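Local coordinates for periplasmic His/Glu/Gln/Arg/opine family-binding protein (Silicibacter pomeroyi, PDB 3I6V) that binds lysine and probably serves as the periplasmic solute-binding component of an ABC transporter for amino acids or opines, at residues 48-57 against 65-73; 81-89 against 192-203. All coordinates share one frame; numbering follows the deposited sequence.

Contact 1. Residues 48-57 against 65-73; sequences WVKNDWDSII and YDTIIAGMS. With LYS (lysine), chain B.
Met72 runs past the CH2 corner of Trp53 and ends against Ile56 and Ile57, one unbranched side chain joining a ligand-binding loop to a helix start. Its CB lies 4.0 Å from Trp53 CH2, and CG keeps to the same ring corner. At SD the neighbour becomes Ile57 CD1. A bend at the last torsion (chi3 -84°) then brings CE within 3.6 Å of Ile57 CG1, beside Ile56 CG2 and Trp53 CH2. One face of the Trp53 ring carries CE of the bound lysine, the opposite face Ile56 CG2. Gly71 O and Ser73 OG accept from the ligand's N, while Ser73 N donates to its O.

Farther off, Tyr65 OH donates to Ile56 O at 2.7 Å, from well to the side of that carbonyl. The Asn51 and Tyr65 side chains cross at about a right angle, their flat groups 58° apart, Asn51 CG 3.3 Å from Tyr65 OH. An alanine here removes the amide that donates to Asp52 O and Ser55 OG, and would probably leave the turn free to shift and Tyr65 OH less closely packed. Strand 46-50, helix 56-61 and strand 67-68 form a beta-alpha-beta crossover, its loops lining the lysine pocket, consistent with family 3 solute-binding proteins.

Contact 2. Residues 81-89 against 192-203; sequences VIDFTQNYI and RGKFDAAITSMK. With NA (sodium ion), chain C.
Gln86 meets helix 192-203 with both its backbone and its amide. Gln86 N donates to the syn lone pair of Asp196 OD2 at 2.9 Å, with an angle of 166°. The same oxygen receives a longer bond, 3.2 Å, from Gln86 NE2, which approaches on the anti side and out of the carboxylate plane. The other hydrogen of NE2 points almost straight (178°) at Thr200 OG1, 2.9 Å away and in the amide plane. The amide's oxygen, Gln86 OE1, accepts from Lys203 NZ at 2.8 Å and from a water that also reaches Thr200 OG1. Lys203, stretched out with all its later torsions near 180°, shares its ammonium with Asn87 O, also 2.8 Å from NZ.

Behind these bonds, Ile199 CG2 packs 3.5 Å from Gln86 CD, and Ile199 CD1 lies against Thr85, whose OG1 donates to Gln86 O. Tyr223 adds a cation-pi contact to Lys203 and hydrogen-bonds Asn87 OD1. Toward the start of the helix, a water links Phe84 O, Arg192 NH1 and Asp196 OD1. Arg192 meets Asp83 in a long salt bridge, the two flat groups nearly perpendicular, with waters accepting from NE and NH2 in the guanidinium plane. Asp83 OD1 itself binds sodium, 2.4 Å away, together with Ile82 O, Asp79 and Glu186.

The helix thus packs along the strand that pairs antiparallel with 180-184. Segment 81-89 is joined to it largely by polar groups, and the nearby sodium and Arg192 would both be expected to favour a negatively charged Asp83.

How the contacts relate
From the N terminus, strand 7-11 is laid down first, and contact 1 then closes a short excursion, the crossover that leads from strand 46-50 through helix 56-61 to strand 67-68, with the first strand between the two. The chain next passes helix 76-79 and opens contact 2, whose loop of 102 residues includes the six-stranded mixed sheet before helix 189-204 completes it. The two contacts therefore follow in series, neither nested nor crossed. They nevertheless meet in space: Tyr88 OH lies 3.4 Å from Ile69 CG1, and Phe195 CE1 packs on Thr67 CG2. Together they tie the parallel sheet and the lysine-binding loop to the antiparallel pair 83-89 and 180-184 and the late helix.

Contact 1. Residues 48-57 against 65-73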
loop_
_atom_site.group_PDB
_atom_site.type_symbol
_atom_site.label_atom_id
_atom_site.label_comp_id
_atom_site.label_asym_id
_atom_site.label_seq_id
_atom_site.Cartn_x
_atom_site.Cartn_y
_atom_site.Cartn_z
ATOM N N TRP A 48 -2.727 8.480 -15.405
ATOM C CA TRP A 48 -2.881 8.234 -13.974
ATOM C C TRP A 48 -4.177 8.796 -13.432
ATOM O O TRP A 48 -4.559 9.923 -13.776
ATOM C CB TRP A 48 -1.682 8.786 -13.227
ATOM C CG TRP A 48 -0.505 7.957 -13.466
ATOM C CD1 TRP A 48 0.434 8.111 -14.459
ATOM C CD2 TRP A 48 -0.141 6.790 -12.740
ATOM N NE1 TRP A 48 1.381 7.110 -14.370
ATOM C CE2 TRP A 48 1.046 6.280 -13.327
ATOM C CE3 TRP A 48 -0.700 6.123 -11.652
ATOM C CZ2 TRP A 48 1.695 5.142 -12.842
ATOM C CZ3 TRP A 48 -0.046 4.996 -11.161
ATOM C CH2 TRP A 48 1.133 4.512 -11.764
ATOM N N VAL A 49 -4.862 8.012 -12.598
ATOM C CA VAL A 49 -6.149 8.420 -12.008
ATOM C C VAL A 49 -6.053 8.266 -10.494
ATOM O O VAL A 49 -5.573 7.232 -10.001
ATOM C CB VAL A 49 -7.366 7.623 -12.570
ATOM C CG1 VAL A 49 -8.720 8.162 -12.005
ATOM C CG2 VAL A 49 -7.387 7.696 -14.103
ATOM N N LYS A 50 -6.465 9.309 -9.764
ATOM C CA LYS A 50 -6.435 9.303 -8.310
ATOM C C LYS A 50 -7.791 8.871 -7.825
ATOM O O LYS A 50 -8.789 9.349 -8.320
ATOM C CB LYS A 50 -6.106 10.711 -7.776
ATOM C CG LYS A 50 -6.221 10.867 -6.262
ATOM C CD LYS A 50 -6.001 12.353 -5.878
ATOM C CE LYS A 50 -6.610 12.674 -4.501
ATOM N NZ LYS A 50 -5.603 12.536 -3.432
ATOM N N ASN A 51 -7.848 7.962 -6.855
ATOM C CA ASN A 51 -9.133 7.568 -6.301
ATOM C C ASN A 51 -8.964 7.293 -4.815
ATOM O O ASN A 51 -7.942 6.731 -4.435
ATOM C CB ASN A 51 -9.667 6.294 -7.019
ATOM C CG ASN A 51 -11.136 6.063 -6.767
ATOM O OD1 ASN A 51 -11.965 6.419 -7.590
ATOM N ND2 ASN A 51 -11.475 5.508 -5.621
ATOM N N ASP A 52 -9.944 7.661 -3.980
ATOM C CA ASP A 52 -9.818 7.409 -2.546
ATOM C C ASP A 52 -9.779 5.878 -2.319
ATOM O O ASP A 52 -10.391 5.090 -3.073
ATOM C CB ASP A 52 -11.004 8.000 -1.739
ATOM C CG ASP A 52 -11.064 9.557 -1.783
ATOM O OD1 ASP A 52 -12.138 10.101 -1.495
ATOM O OD2 ASP A 52 -10.062 10.224 -2.111
ATOM N N TRP A 53 -9.078 5.500 -1.261
ATOM C CA TRP A 53 -8.913 4.097 -0.883
ATOM C C TRP A 53 -10.240 3.384 -0.644
ATOM O O TRP A 53 -10.440 2.283 -1.160
ATOM C CB TRP A 53 -7.998 3.983 0.337
ATOM C CG TRP A 53 -7.785 2.548 0.742
ATOM C CD1 TRP A 53 -8.462 1.871 1.717
ATOM C CD2 TRP A 53 -6.905 1.599 0.123
ATOM N NE1 TRP A 53 -8.025 0.566 1.777
ATOM C CE2 TRP A 53 -7.065 0.375 0.813
ATOM C CE3 TRP A 53 -5.957 1.679 -0.925
ATOM C CZ2 TRP A 53 -6.323 -0.772 0.490
ATOM C CZ3 TRP A 53 -5.211 0.540 -1.248
ATOM C CH2 TRP A 53 -5.393 -0.667 -0.538
ATOM N N ASP A 54 -11.163 4.022 0.088
ATOM C CA ASP A 54 -12.465 3.414 0.441
ATOM C C ASP A 54 -13.225 2.872 -0.762
ATOM O O ASP A 54 -13.888 1.823 -0.686
ATOM C CB ASP A 54 -13.379 4.420 1.169
ATOM C CG ASP A 54 -12.818 4.853 2.528
ATOM O OD1 ASP A 54 -11.768 4.309 2.936
ATOM O OD2 ASP A 54 -13.414 5.756 3.197
ATOM N N SER A 55 -13.107 3.552 -1.890
ATOM C CA SER A 55 -13.891 3.153 -3.043
ATOM C C SER A 55 -12.993 2.670 -4.215
ATOM O O SER A 55 -13.475 2.554 -5.325
ATOM C CB SER A 55 -14.761 4.362 -3.487
ATOM O OG SER A 55 -13.911 5.457 -3.847
ATOM N N ILE A 56 -11.705 2.390 -3.974
ATOM C CA ILE A 56 -10.777 2.095 -5.081
ATOM C C ILE A 56 -11.116 0.769 -5.788
ATOM O O ILE A 56 -10.936 0.645 -7.008
ATOM C CB ILE A 56 -9.281 2.178 -4.634
ATOM C CG1 ILE A 56 -8.371 2.418 -5.833
ATOM C CG2 ILE A 56 -8.871 0.947 -3.728
ATOM C CD1 ILE A 56 -6.997 3.031 -5.436
ATOM N N ILE A 57 -11.633 -0.201 -5.039
ATOM C CA ILE A 57 -12.056 -1.451 -5.651
ATOM C C ILE A 57 -13.382 -1.278 -6.426
ATOM O O ILE A 57 -13.423 -1.606 -7.600
ATOM C CB ILE A 57 -12.061 -2.643 -4.670
ATOM C CG1 ILE A 57 -10.614 -3.048 -4.324
ATOM C CG2 ILE A 57 -12.812 -3.849 -5.291
ATOM C CD1 ILE A 57 -10.511 -4.292 -3.349
ATOM N N TYR A 65 -11.304 3.292 -14.054
ATOM C CA TYR A 65 -9.917 3.138 -14.468
ATOM C C TYR A 65 -9.712 1.632 -14.643
ATOM O O TYR A 65 -10.664 0.855 -14.454
ATOM C CB TYR A 65 -8.915 3.728 -13.438
ATOM C CG TYR A 65 -9.388 3.561 -12.024
ATOM C CD1 TYR A 65 -10.216 4.523 -11.436
ATOM C CD2 TYR A 65 -9.058 2.416 -11.276
ATOM C CE1 TYR A 65 -10.703 4.369 -10.136
ATOM C CE2 TYR A 65 -9.542 2.252 -9.945
ATOM C CZ TYR A 65 -10.360 3.228 -9.395
ATOM O OH TYR A 65 -10.867 3.120 -8.125
ATOM N N ASP A 66 -8.493 1.226 -14.987
ATOM C CA ASP A 66 -8.272 -0.158 -15.414
ATOM C C ASP A 66 -7.381 -0.993 -14.518
ATOM O O ASP A 66 -7.356 -2.223 -14.671
ATOM C CB ASP A 66 -7.725 -0.188 -16.847
ATOM C CG ASP A 66 -8.607 0.606 -17.807
ATOM O OD1 ASP A 66 -9.832 0.350 -17.859
ATOM O OD2 ASP A 66 -8.080 1.533 -18.459
ATOM N N THR A 67 -6.618 -0.359 -13.643
ATOM C CA THR A 67 -5.781 -1.097 -12.705
ATOM C C THR A 67 -5.795 -0.422 -11.341
ATOM O O THR A 67 -6.110 0.783 -11.237
ATOM C CB THR A 67 -4.294 -1.182 -13.159
ATOM O OG1 THR A 67 -3.680 0.112 -12.985
ATOM C CG2 THR A 67 -4.153 -1.611 -14.612
ATOM N N ILE A 68 -5.459 -1.181 -10.303
ATOM C CA ILE A 68 -5.145 -0.590 -8.996
ATOM C C ILE A 68 -3.672 -0.840 -8.722
ATOM O O ILE A 68 -3.248 -1.990 -8.734
ATOM C CB ILE A 68 -6.006 -1.195 -7.875
ATOM C CG1 ILE A 68 -7.478 -0.840 -8.099
ATOM C CG2 ILE A 68 -5.537 -0.701 -6.486
ATOM C CD1 ILE A 68 -8.423 -1.601 -7.140
ATOM N N ILE A 69 -2.888 0.227 -8.548
ATOM C CA ILE A 69 -1.500 0.089 -8.156
ATOM C C ILE A 69 -1.331 1.083 -6.992
ATOM O O ILE A 69 -1.144 2.291 -7.200
ATOM C CB ILE A 69 -0.531 0.311 -9.352
ATOM C CG1 ILE A 69 0.933 0.082 -8.948
ATOM C CG2 ILE A 69 -0.775 1.696 -10.056
ATOM C CD1 ILE A 69 1.922 0.179 -10.165
ATOM N N ALA A 70 -1.502 0.580 -5.772
ATOM C CA ALA A 70 -1.812 1.440 -4.624
ATOM C C ALA A 70 -1.459 0.730 -3.323
ATOM O O ALA A 70 -2.242 0.742 -2.367
ATOM C CB ALA A 70 -3.337 1.830 -4.635
ATOM N N GLY A 71 -0.289 0.097 -3.294
ATOM C CA GLY A 71 0.187 -0.643 -2.104
ATOM C C GLY A 71 -0.792 -1.688 -1.572
ATOM O O GLY A 71 -0.827 -1.939 -0.373
ATOM N N MET A 72 -1.568 -2.304 -2.468
ATOM C CA MET A 72 -2.675 -3.217 -2.076
ATOM C C MET A 72 -2.119 -4.643 -1.966
ATOM O O MET A 72 -1.626 -5.167 -2.958
ATOM C CB MET A 72 -3.792 -3.210 -3.134
ATOM C CG MET A 72 -5.080 -4.082 -2.767
ATOM S SD MET A 72 -6.446 -3.936 -3.933
ATOM C CE MET A 72 -7.185 -2.458 -3.285
ATOM N N SER A 73 -2.210 -5.239 -0.778
ATOM C CA SER A 73 -1.818 -6.622 -0.576
ATOM C C SER A 73 -2.734 -7.580 -1.309
ATOM O O SER A 73 -3.969 -7.394 -1.346
ATOM C CB SER A 73 -1.864 -6.971 0.912
ATOM O OG SER A 73 -0.830 -6.261 1.603
HETATM N N LYS B . -1.149 -3.459 2.169
HETATM C CA LYS B . -2.292 -3.200 3.105
HETATM C C LYS B . -3.599 -3.677 2.513
HETATM O O LYS B . -3.615 -4.053 1.333
HETATM C CB LYS B . -2.383 -1.691 3.445
HETATM C CG LYS B . -2.771 -0.786 2.275
HETATM C CD LYS B . -2.752 0.714 2.732
HETATM C CE LYS B . -3.221 1.706 1.605
HETATM N NZ LYS B . -3.070 3.172 2.090
HETATM O OXT LYS B . -4.660 -3.673 3.200
#

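Contact 2. Residues 81-89 against 192-203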
loop_
_atom_site.group_PDB
_atom_site.type_symbol
_atom_site.label_atom_id
_atom_site.label_comp_id
_atom_site.label_asym_id
_atom_site.label_seq_id
_atom_site.Cartn_x
_atom_site.Cartn_y
_atom_site.Cartn_z
ATOM N N VAL A 81 -13.516 -10.548 -5.649
ATOM C CA VAL A 81 -14.098 -9.547 -6.600
ATOM C C VAL A 81 -13.174 -9.013 -7.713
ATOM O O VAL A 81 -13.647 -8.520 -8.740
ATOM C CB VAL A 81 -14.661 -8.358 -5.868
ATOM C CG1 VAL A 81 -15.936 -8.756 -5.051
ATOM C CG2 VAL A 81 -13.557 -7.749 -4.963
ATOM N N ILE A 82 -11.863 -9.087 -7.509
ATOM C CA ILE A 82 -10.910 -8.632 -8.522
ATOM C C ILE A 82 -9.834 -9.700 -8.701
ATOM O O ILE A 82 -9.812 -10.648 -7.914
ATOM C CB ILE A 82 -10.223 -7.269 -8.109
ATOM C CG1 ILE A 82 -9.451 -7.423 -6.808
ATOM C CG2 ILE A 82 -11.279 -6.131 -8.008
ATOM C CD1 ILE A 82 -8.464 -6.238 -6.510
ATOM N N ASP A 83 -8.939 -9.520 -9.676
ATOM C CA ASP A 83 -7.796 -10.418 -9.888
ATOM C C ASP A 83 -6.474 -9.668 -9.720
ATOM O O ASP A 83 -6.369 -8.495 -10.074
ATOM C CB ASP A 83 -7.836 -11.018 -11.296
ATOM C CG ASP A 83 -8.722 -12.277 -11.401
ATOM O OD1 ASP A 83 -9.259 -12.814 -10.389
ATOM O OD2 ASP A 83 -8.920 -12.717 -12.554
ATOM N N PHE A 84 -5.469 -10.340 -9.180
ATOM C CA PHE A 84 -4.160 -9.696 -8.932
ATOM C C PHE A 84 -3.081 -10.214 -9.894
ATOM O O PHE A 84 -3.129 -11.381 -10.303
ATOM C CB PHE A 84 -3.696 -9.983 -7.507
ATOM C CG PHE A 84 -4.460 -9.235 -6.444
ATOM C CD1 PHE A 84 -5.503 -9.856 -5.765
ATOM C CD2 PHE A 84 -4.097 -7.922 -6.093
ATOM C CE1 PHE A 84 -6.217 -9.188 -4.762
ATOM C CE2 PHE A 84 -4.785 -7.231 -5.077
ATOM C CZ PHE A 84 -5.845 -7.858 -4.411
ATOM N N THR A 85 -2.122 -9.356 -10.246
ATOM C CA THR A 85 -0.835 -9.809 -10.799
ATOM C C THR A 85 -0.083 -10.530 -9.697
ATOM O O THR A 85 -0.523 -10.533 -8.550
ATOM C CB THR A 85 0.052 -8.594 -11.272
ATOM O OG1 THR A 85 0.394 -7.759 -10.145
ATOM C CG2 THR A 85 -0.650 -7.773 -12.319
ATOM N N GLN A 86 1.077 -11.099 -10.023
ATOM C CA GLN A 86 2.037 -11.502 -9.021
ATOM C C GLN A 86 2.435 -10.278 -8.175
ATOM O O GLN A 86 2.227 -9.134 -8.600
ATOM C CB GLN A 86 3.300 -12.041 -9.723
ATOM C CG GLN A 86 4.018 -10.944 -10.547
ATOM C CD GLN A 86 5.138 -11.533 -11.377
ATOM O OE1 GLN A 86 6.148 -12.009 -10.847
ATOM N NE2 GLN A 86 4.944 -11.536 -12.669
ATOM N N ASN A 87 3.030 -10.507 -7.006
ATOM C CA ASN A 87 3.465 -9.370 -6.211
ATOM C C ASN A 87 4.625 -8.572 -6.905
ATOM O O ASN A 87 5.353 -9.110 -7.758
ATOM C CB ASN A 87 3.738 -9.721 -4.733
ATOM C CG ASN A 87 4.864 -10.774 -4.512
ATOM O OD1 ASN A 87 5.881 -10.842 -5.227
ATOM N ND2 ASN A 87 4.691 -11.557 -3.462
ATOM N N TYR A 88 4.714 -7.278 -6.599
ATOM C CA TYR A 88 5.825 -6.488 -7.101
ATOM C C TYR A 88 6.657 -5.896 -5.961
ATOM O O TYR A 88 7.717 -5.307 -6.200
ATOM C CB TYR A 88 5.379 -5.468 -8.126
ATOM C CG TYR A 88 4.327 -4.507 -7.629
ATOM C CD1 TYR A 88 2.983 -4.651 -8.007
ATOM C CD2 TYR A 88 4.674 -3.451 -6.778
ATOM C CE1 TYR A 88 1.991 -3.751 -7.543
ATOM C CE2 TYR A 88 3.704 -2.551 -6.307
ATOM C CZ TYR A 88 2.387 -2.693 -6.702
ATOM O OH TYR A 88 1.442 -1.822 -6.216
ATOM N N ILE A 89 6.183 -6.078 -4.735
ATOM C CA ILE A 89 7.020 -5.974 -3.553
ATOM C C ILE A 89 6.772 -7.259 -2.752
ATOM O O ILE A 89 5.628 -7.709 -2.666
ATOM C CB ILE A 89 6.671 -4.736 -2.686
ATOM C CG1 ILE A 89 6.566 -3.460 -3.550
ATOM C CG2 ILE A 89 7.703 -4.551 -1.495
ATOM C CD1 ILE A 89 6.123 -2.217 -2.742
ATOM N N ARG A 192 -3.939 -8.179 -17.630
ATOM C CA ARG A 192 -3.250 -8.664 -16.439
ATOM C C ARG A 192 -2.027 -9.459 -16.860
ATOM O O ARG A 192 -0.966 -9.342 -16.236
ATOM C CB ARG A 192 -4.200 -9.519 -15.563
ATOM C CG ARG A 192 -3.534 -10.221 -14.348
ATOM C CD ARG A 192 -4.606 -10.752 -13.339
ATOM N NE ARG A 192 -5.535 -11.687 -14.023
ATOM C CZ ARG A 192 -5.247 -12.957 -14.306
ATOM N NH1 ARG A 192 -4.060 -13.456 -13.997
ATOM N NH2 ARG A 192 -6.139 -13.725 -14.935
ATOM N N GLY A 193 -2.172 -10.264 -17.921
ATOM C CA GLY A 193 -1.059 -11.036 -18.465
ATOM C C GLY A 193 0.088 -10.136 -18.970
ATOM O O GLY A 193 1.242 -10.450 -18.747
ATOM N N LYS A 194 -0.234 -9.026 -19.631
ATOM C CA LYS A 194 0.786 -8.030 -20.056
ATOM C C LYS A 194 1.550 -7.451 -18.871
ATOM O O LYS A 194 2.796 -7.379 -18.868
ATOM C CB LYS A 194 0.148 -6.897 -20.879
ATOM C CG LYS A 194 -0.162 -7.295 -22.314
ATOM C CD LYS A 194 -1.163 -6.323 -22.959
ATOM C CE LYS A 194 -1.436 -6.753 -24.401
ATOM N NZ LYS A 194 -2.086 -5.666 -25.142
ATOM N N PHE A 195 0.814 -7.098 -17.818
ATOM C CA PHE A 195 1.472 -6.612 -16.635
ATOM C C PHE A 195 2.295 -7.672 -15.973
ATOM O O PHE A 195 3.379 -7.369 -15.490
ATOM C CB PHE A 195 0.506 -5.942 -15.667
ATOM C CG PHE A 195 0.147 -4.565 -16.087
ATOM C CD1 PHE A 195 -1.119 -4.282 -16.552
ATOM C CD2 PHE A 195 1.122 -3.552 -16.068
ATOM C CE1 PHE A 195 -1.454 -2.970 -16.975
ATOM C CE2 PHE A 195 0.809 -2.266 -16.472
ATOM C CZ PHE A 195 -0.482 -1.971 -16.918
ATOM N N ASP A 196 1.783 -8.906 -15.933
ATOM C CA ASP A 196 2.554 -9.987 -15.328
ATOM C C ASP A 196 3.883 -10.233 -16.064
ATOM O O ASP A 196 4.927 -10.427 -15.432
ATOM C CB ASP A 196 1.721 -11.279 -15.219
ATOM C CG ASP A 196 1.090 -11.457 -13.820
ATOM O OD1 ASP A 196 -0.048 -11.974 -13.745
ATOM O OD2 ASP A 196 1.733 -11.087 -12.808
ATOM N N ALA A 197 3.808 -10.253 -17.394
ATOM C CA ALA A 197 4.997 -10.445 -18.213
ATOM C C ALA A 197 5.976 -9.278 -17.987
ATOM O O ALA A 197 7.165 -9.500 -17.870
ATOM C CB ALA A 197 4.620 -10.583 -19.699
ATOM N N ALA A 198 5.479 -8.046 -17.868
ATOM C CA ALA A 198 6.380 -6.913 -17.552
ATOM C C ALA A 198 7.029 -7.003 -16.167
ATOM O O ALA A 198 8.248 -6.767 -16.006
ATOM C CB ALA A 198 5.646 -5.564 -17.759
ATOM N N ILE A 199 6.248 -7.379 -15.154
ATOM C CA ILE A 199 6.799 -7.554 -13.819
ATOM C C ILE A 199 7.895 -8.641 -13.795
ATOM O O ILE A 199 8.955 -8.447 -13.190
ATOM C CB ILE A 199 5.692 -7.873 -12.768
ATOM C CG1 ILE A 199 4.745 -6.673 -12.613
ATOM C CG2 ILE A 199 6.320 -8.238 -11.420
ATOM C CD1 ILE A 199 3.411 -6.998 -11.917
ATOM N N THR A 200 7.619 -9.793 -14.415
ATOM C CA THR A 200 8.588 -10.890 -14.462
ATOM C C THR A 200 9.935 -10.437 -15.085
ATOM O O THR A 200 10.985 -10.695 -14.520
ATOM C CB THR A 200 8.004 -12.093 -15.222
ATOM O OG1 THR A 200 6.927 -12.624 -14.455
ATOM C CG2 THR A 200 9.074 -13.208 -15.437
ATOM N N SER A 201 9.867 -9.746 -16.211
ATOM C CA SER A 201 11.054 -9.147 -16.868
ATOM C C SER A 201 11.857 -8.213 -15.935
ATOM O O SER A 201 13.091 -8.228 -15.958
ATOM C CB SER A 201 10.638 -8.420 -18.154
ATOM O OG SER A 201 10.142 -7.093 -17.870
ATOM N N MET A 202 11.182 -7.438 -15.078
ATOM C CA MET A 202 11.904 -6.554 -14.136
ATOM C C MET A 202 12.529 -7.337 -12.978
ATOM O O MET A 202 13.548 -6.912 -12.384
ATOM C CB MET A 202 10.985 -5.445 -13.586
ATOM C CG MET A 202 10.489 -4.452 -14.635
ATOM S SD MET A 202 9.548 -3.041 -13.984
ATOM C CE MET A 202 10.760 -2.393 -12.902
ATOM N N LYS A 203 11.910 -8.465 -12.628
ATOM C CA LYS A 203 12.478 -9.356 -11.623
ATOM C C LYS A 203 13.727 -10.050 -12.187
ATOM O O LYS A 203 14.721 -10.173 -11.497
ATOM C CB LYS A 203 11.453 -10.396 -11.097
ATOM C CG LYS A 203 10.323 -9.769 -10.218
ATOM C CD LYS A 203 9.383 -10.804 -9.618
ATOM C CE LYS A 203 8.179 -10.136 -8.908
ATOM N NZ LYS A 203 7.146 -11.158 -8.421
HETATM NA NA NA C . -10.589 -12.917 -8.387
HETATM O O HOH W 1 -7.912 -10.388 -14.838
HETATM O O HOH W 2 -8.732 -12.750 -15.657
HETATM O O HOH W 3 -1.859 -12.919 -12.254
HETATM O O HOH W 4 7.784 -13.908 -11.791
#